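Local coordinates for protein RV1873 (Mycobacterium tuberculosis, PDB 2JEK) that is of unknown function but belongs to the DUF1810 family and folds as a compact, all-helical, right-handed superhelix, at residues 91-94 and 95-99; 99-102 and 103-106. One frame throughout, in Å; residues are numbered along the deposited sequence.

Contact 1: 91-94 and 95-99; sequences RSIE and EIFGP
Glu95 folds its carboxylate back over the preceding turn, and OE1 receives the backbone N-H of Ser92 at 2.9 Å. The bond is fairly straight, 161° at the hydrogen, and uses the lone pair of OE1 that faces away from OE2. CG of Glu95 starts out beside its own backbone N (chi1 -71°), and the chain then runs extended, which gives it the length to reach back three residues. A glutamate suits this place: it can accept an N-H at the start of a short helix, where no earlier turn supplies a carbonyl, and this bond is one half of a capping box. In return the backbone N of Glu95 bonds to Ser92 O at 3.0 Å, from well above the carbonyl plane, so two bonds tie Ser92 and Glu95 across the turn. Ile93 carries the apolar side of the same turn. Its carbonyl O takes the backbone N-H of Phe97 at 2.8 Å, a nearly straight bond, while Ile96 N adds a weaker one to the same oxygen. With CG1 anti to the backbone N (chi1 -158°), CD1 of Ile93 comes to the edge of the Phe97 ring, 3.7 Å from CD2, and lies 4.2 Å from CD1 of Ile96. Glu94, on the exposed side, brings its CA within 3.4 Å of Phe97 O in a CA-H...O interaction as the chain leaves the helix; its side chain, bent beyond CG, touches Asp102. This short helical turn sits against three longer helices: Ile93 and Phe97 pack on Val85 of helix 74-87 and Leu105 of helix 101-115, and Ile93 and Ile96 meet Tyr129 of helix 120-129, with Ile96 also bonded through its backbone to Lys33.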
loop_
_atom_site.group_PDB
_atom_site.type_symbol
_atom_site.label_atom_id
_atom_site.label_comp_id
_atom_site.label_asym_id
_atom_site.label_seq_id
_atom_site.Cartn_x
_atom_site.Cartn_y
_atom_site.Cartn_z
ATOM N N ARG A 91 -5.851 -11.050 -14.729
ATOM C CA ARG A 91 -6.206 -11.480 -13.380
ATOM C C ARG A 91 -6.968 -10.404 -12.625
ATOM O O ARG A 91 -6.620 -9.221 -12.700
ATOM C CB ARG A 91 -4.955 -11.882 -12.599
ATOM C CG ARG A 91 -4.294 -13.160 -13.086
ATOM C CD ARG A 91 -3.217 -13.601 -12.119
ATOM N NE ARG A 91 -2.269 -14.518 -12.743
ATOM C CZ ARG A 91 -1.372 -15.239 -12.074
ATOM N NH1 ARG A 91 -1.303 -15.160 -10.748
ATOM N NH2 ARG A 91 -0.552 -16.053 -12.734
ATOM N N SER A 92 -8.009 -10.813 -11.902
ATOM C CA SER A 92 -8.717 -9.908 -11.016
ATOM C C SER A 92 -7.831 -9.692 -9.797
ATOM O O SER A 92 -6.913 -10.473 -9.531
ATOM C CB SER A 92 -10.063 -10.487 -10.589
ATOM O OG SER A 92 -9.873 -11.583 -9.710
ATOM N N ILE A 93 -8.107 -8.634 -9.047
ATOM C CA ILE A 93 -7.233 -8.309 -7.939
ATOM C C ILE A 93 -7.256 -9.410 -6.871
ATOM O O ILE A 93 -6.250 -9.633 -6.201
ATOM C CB ILE A 93 -7.558 -6.915 -7.354
ATOM C CG1 ILE A 93 -6.351 -6.346 -6.576
ATOM C CG2 ILE A 93 -8.841 -6.945 -6.541
ATOM C CD1 ILE A 93 -5.080 -6.167 -7.400
ATOM N N GLU A 94 -8.383 -10.119 -6.747
ATOM C CA GLU A 94 -8.510 -11.192 -5.748
ATOM C C GLU A 94 -7.714 -12.432 -6.130
ATOM O O GLU A 94 -7.434 -13.286 -5.282
ATOM C CB GLU A 94 -9.975 -11.561 -5.497
ATOM C CG GLU A 94 -10.843 -10.407 -5.011
ATOM C CD GLU A 94 -11.590 -9.701 -6.141
ATOM O OE1 GLU A 94 -11.145 -9.766 -7.316
ATOM O OE2 GLU A 94 -12.628 -9.070 -5.842
ATOM N N GLU A 95 -7.335 -12.517 -7.401
ATOM C CA GLU A 95 -6.451 -13.579 -7.863
ATOM C C GLU A 95 -4.984 -13.268 -7.565
ATOM O O GLU A 95 -4.168 -14.179 -7.427
ATOM C CB GLU A 95 -6.670 -13.844 -9.356
ATOM C CG GLU A 95 -8.017 -14.519 -9.626
ATOM C CD GLU A 95 -8.340 -14.688 -11.099
ATOM O OE1 GLU A 95 -8.306 -13.695 -11.853
ATOM O OE2 GLU A 95 -8.684 -15.819 -11.490
ATOM N N ILE A 96 -4.654 -11.980 -7.453
ATOM C CA ILE A 96 -3.284 -11.562 -7.155
ATOM C C ILE A 96 -3.088 -11.462 -5.638
ATOM O O ILE A 96 -2.072 -11.931 -5.100
ATOM C CB ILE A 96 -2.946 -10.190 -7.818
ATOM C CG1 ILE A 96 -3.186 -10.247 -9.336
ATOM C CG2 ILE A 96 -1.492 -9.790 -7.510
ATOM C CD1 ILE A 96 -3.200 -8.878 -10.018
ATOM N N PHE A 97 -4.071 -10.846 -4.977
ATOM C CA PHE A 97 -4.076 -10.638 -3.527
ATOM C C PHE A 97 -5.319 -11.308 -2.956
ATOM O O PHE A 97 -6.421 -10.774 -3.080
ATOM C CB PHE A 97 -4.148 -9.143 -3.187
ATOM C CG PHE A 97 -2.938 -8.368 -3.587
ATOM C CD1 PHE A 97 -1.871 -8.198 -2.711
ATOM C CD2 PHE A 97 -2.873 -7.797 -4.845
ATOM C CE1 PHE A 97 -0.751 -7.481 -3.097
ATOM C CE2 PHE A 97 -1.769 -7.074 -5.227
ATOM C CZ PHE A 97 -0.708 -6.915 -4.362
ATOM N N GLY A 98 -5.148 -12.460 -2.320
ATOM C CA GLY A 98 -6.305 -13.137 -1.731
ATOM C C GLY A 98 -6.914 -12.279 -0.631
ATOM O O GLY A 98 -6.177 -11.584 0.075
ATOM N N PRO A 99 -8.257 -12.292 -0.477
ATOM C CA PRO A 99 -8.824 -11.585 0.677
ATOM C C PRO A 99 -8.129 -12.034 1.967
ATOM O O PRO A 99 -7.766 -13.212 2.082
ATOM C CB PRO A 99 -10.294 -12.020 0.669
ATOM C CG PRO A 99 -10.568 -12.314 -0.763
ATOM C CD PRO A 99 -9.305 -12.923 -1.302
HETATM O O HOH W 1 -4.877 -15.201 -4.848
#

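Contact 2: 99-102 and 103-106; sequences PPDD and LKLC
Pro100 O is gripped by two backbone N-H groups of the first helical turn. Lys104 N approaches it in the carbonyl plane at 3.2 Å, with 163° at the hydrogen, and Leu103 N adds a weak, more bent bond at 3.1 Å. Proline suits this place because its ring nitrogen has no N-H to leave without a partner ahead of the helix, while its carbonyl can still serve the turn that follows. Pro100 is the N-cap residue of helix 101-115, and a cis peptide bond joins it to Pro99, turning the chain sharply just before the helix begins. From there the regular alpha-helical pattern takes over: Leu105 N bonds to Asp101 O at 2.9 Å and Cys106 N to Asp102 O at 3.1 Å; Tyr130 OH also bonds to Asp102 O. Two aspartates open the helix, where the N-terminal end of its dipole would probably stabilise their charge. The Asp101 side chain slants across that of Lys104, OD1 resting 3.5 Å from CD of the lysine; this is contact with the aliphatic chain, since NZ lies 5.6 Å from that oxygen. A bend at the last torsion (chi4 -66°) turns NZ aside, where it bonds to a glycerol, probably from the crystallisation liquor, while OD2 of Asp101 forms a salt bridge with Lys33. In buried Asp102, chi1 of 61° sets CG between the backbone N and the carbonyl carbon, folding the carboxylate back beside Leu103, with OD1 3.0 Å from Leu103 N and 3.8 Å from Leu103 CG. Leu105 is buried against Phe42, Met38, Leu125 and Phe97, which suits a leucine.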
loop_
_atom_site.group_PDB
_atom_site.type_symbol
_atom_site.label_atom_id
_atom_site.label_comp_id
_atom_site.label_asym_id
_atom_site.label_seq_id
_atom_site.Cartn_x
_atom_site.Cartn_y
_atom_site.Cartn_z
ATOM N N PRO A 99 -8.257 -12.292 -0.477
ATOM C CA PRO A 99 -8.824 -11.585 0.677
ATOM C C PRO A 99 -8.129 -12.034 1.967
ATOM O O PRO A 99 -7.766 -13.212 2.082
ATOM C CB PRO A 99 -10.294 -12.020 0.669
ATOM C CG PRO A 99 -10.568 -12.314 -0.763
ATOM C CD PRO A 99 -9.305 -12.923 -1.302
ATOM N N PRO A 100 -7.925 -11.116 2.932
ATOM C CA PRO A 100 -8.396 -9.734 2.962
ATOM C C PRO A 100 -7.404 -8.736 2.364
ATOM O O PRO A 100 -7.585 -7.524 2.515
ATOM C CB PRO A 100 -8.550 -9.485 4.465
ATOM C CG PRO A 100 -7.387 -10.234 5.054
ATOM C CD PRO A 100 -7.163 -11.443 4.156
ATOM N N ASP A 101 -6.369 -9.234 1.695
ATOM C CA ASP A 101 -5.345 -8.339 1.169
ATOM C C ASP A 101 -5.845 -7.469 0.028
ATOM O O ASP A 101 -5.275 -6.412 -0.226
ATOM C CB ASP A 101 -4.112 -9.123 0.730
ATOM C CG ASP A 101 -3.311 -9.645 1.897
ATOM O OD1 ASP A 101 -3.396 -9.059 2.990
ATOM O OD2 ASP A 101 -2.608 -10.654 1.712
ATOM N N ASP A 102 -6.911 -7.882 -0.646
ATOM C CA ASP A 102 -7.512 -7.036 -1.682
ATOM C C ASP A 102 -8.033 -5.728 -1.077
ATOM O O ASP A 102 -7.860 -4.632 -1.658
ATOM C CB ASP A 102 -8.597 -7.792 -2.470
ATOM C CG ASP A 102 -9.753 -8.263 -1.599
ATOM O OD1 ASP A 102 -9.540 -8.628 -0.428
ATOM O OD2 ASP A 102 -10.903 -8.268 -2.099
ATOM N N LEU A 103 -8.631 -5.821 0.109
ATOM C CA LEU A 103 -9.132 -4.633 0.784
ATOM C C LEU A 103 -7.978 -3.797 1.320
ATOM O O LEU A 103 -8.013 -2.560 1.258
ATOM C CB LEU A 103 -10.085 -5.012 1.917
ATOM C CG LEU A 103 -11.290 -5.879 1.531
ATOM C CD1 LEU A 103 -12.206 -6.118 2.731
ATOM C CD2 LEU A 103 -12.068 -5.269 0.367
ATOM N N LYS A 104 -6.952 -4.466 1.844
ATOM C CA LYS A 104 -5.762 -3.764 2.304
ATOM C C LYS A 104 -5.140 -2.934 1.177
ATOM O O LYS A 104 -4.754 -1.778 1.390
ATOM C CB LYS A 104 -4.742 -4.750 2.875
ATOM C CG LYS A 104 -5.121 -5.306 4.242
ATOM C CD LYS A 104 -3.963 -6.098 4.852
ATOM C CE LYS A 104 -4.303 -6.650 6.233
ATOM N NZ LYS A 104 -4.504 -5.565 7.225
ATOM N N LEU A 105 -5.070 -3.506 -0.022
ATOM C CA LEU A 105 -4.493 -2.797 -1.151
ATOM C C LEU A 105 -5.348 -1.600 -1.514
ATOM O O LEU A 105 -4.834 -0.500 -1.744
ATOM C CB LEU A 105 -4.356 -3.719 -2.348
ATOM C CG LEU A 105 -3.722 -3.084 -3.591
ATOM C CD1 LEU A 105 -2.327 -2.553 -3.320
ATOM C CD2 LEU A 105 -3.673 -4.093 -4.711
ATOM N N CYS A 106 -6.658 -1.794 -1.559
ATOM C CA CYS A 106 -7.543 -0.667 -1.822
ATOM C C CYS A 106 -7.305 0.467 -0.818
ATOM O O CYS A 106 -7.208 1.640 -1.195
ATOM C CB CYS A 106 -8.996 -1.129 -1.798
ATOM S SG CYS A 106 -10.136 0.172 -2.246
#

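The two contacts follow one another in the chain, share Pro99 and lie on successive helices, 93-96 and 101-115; the centres of the contacts are about 9 Å apart. Both are partly buried, but contact 1 lies farther out, about 15 Å from the centre of the chain against 9 Å for contact 2. Their buried faces meet: CD2 of Leu105 is 3.6 Å from CE2 of Phe97 and 3.7 Å from CD1 of Ile93. Both helix starts use a carbonyl acceptor, and contact 1 adds a side-chain acceptor for the N-H of Ser92. Within its own segments contact 2 has no apolar side-chain pair, whereas contact 1 has two.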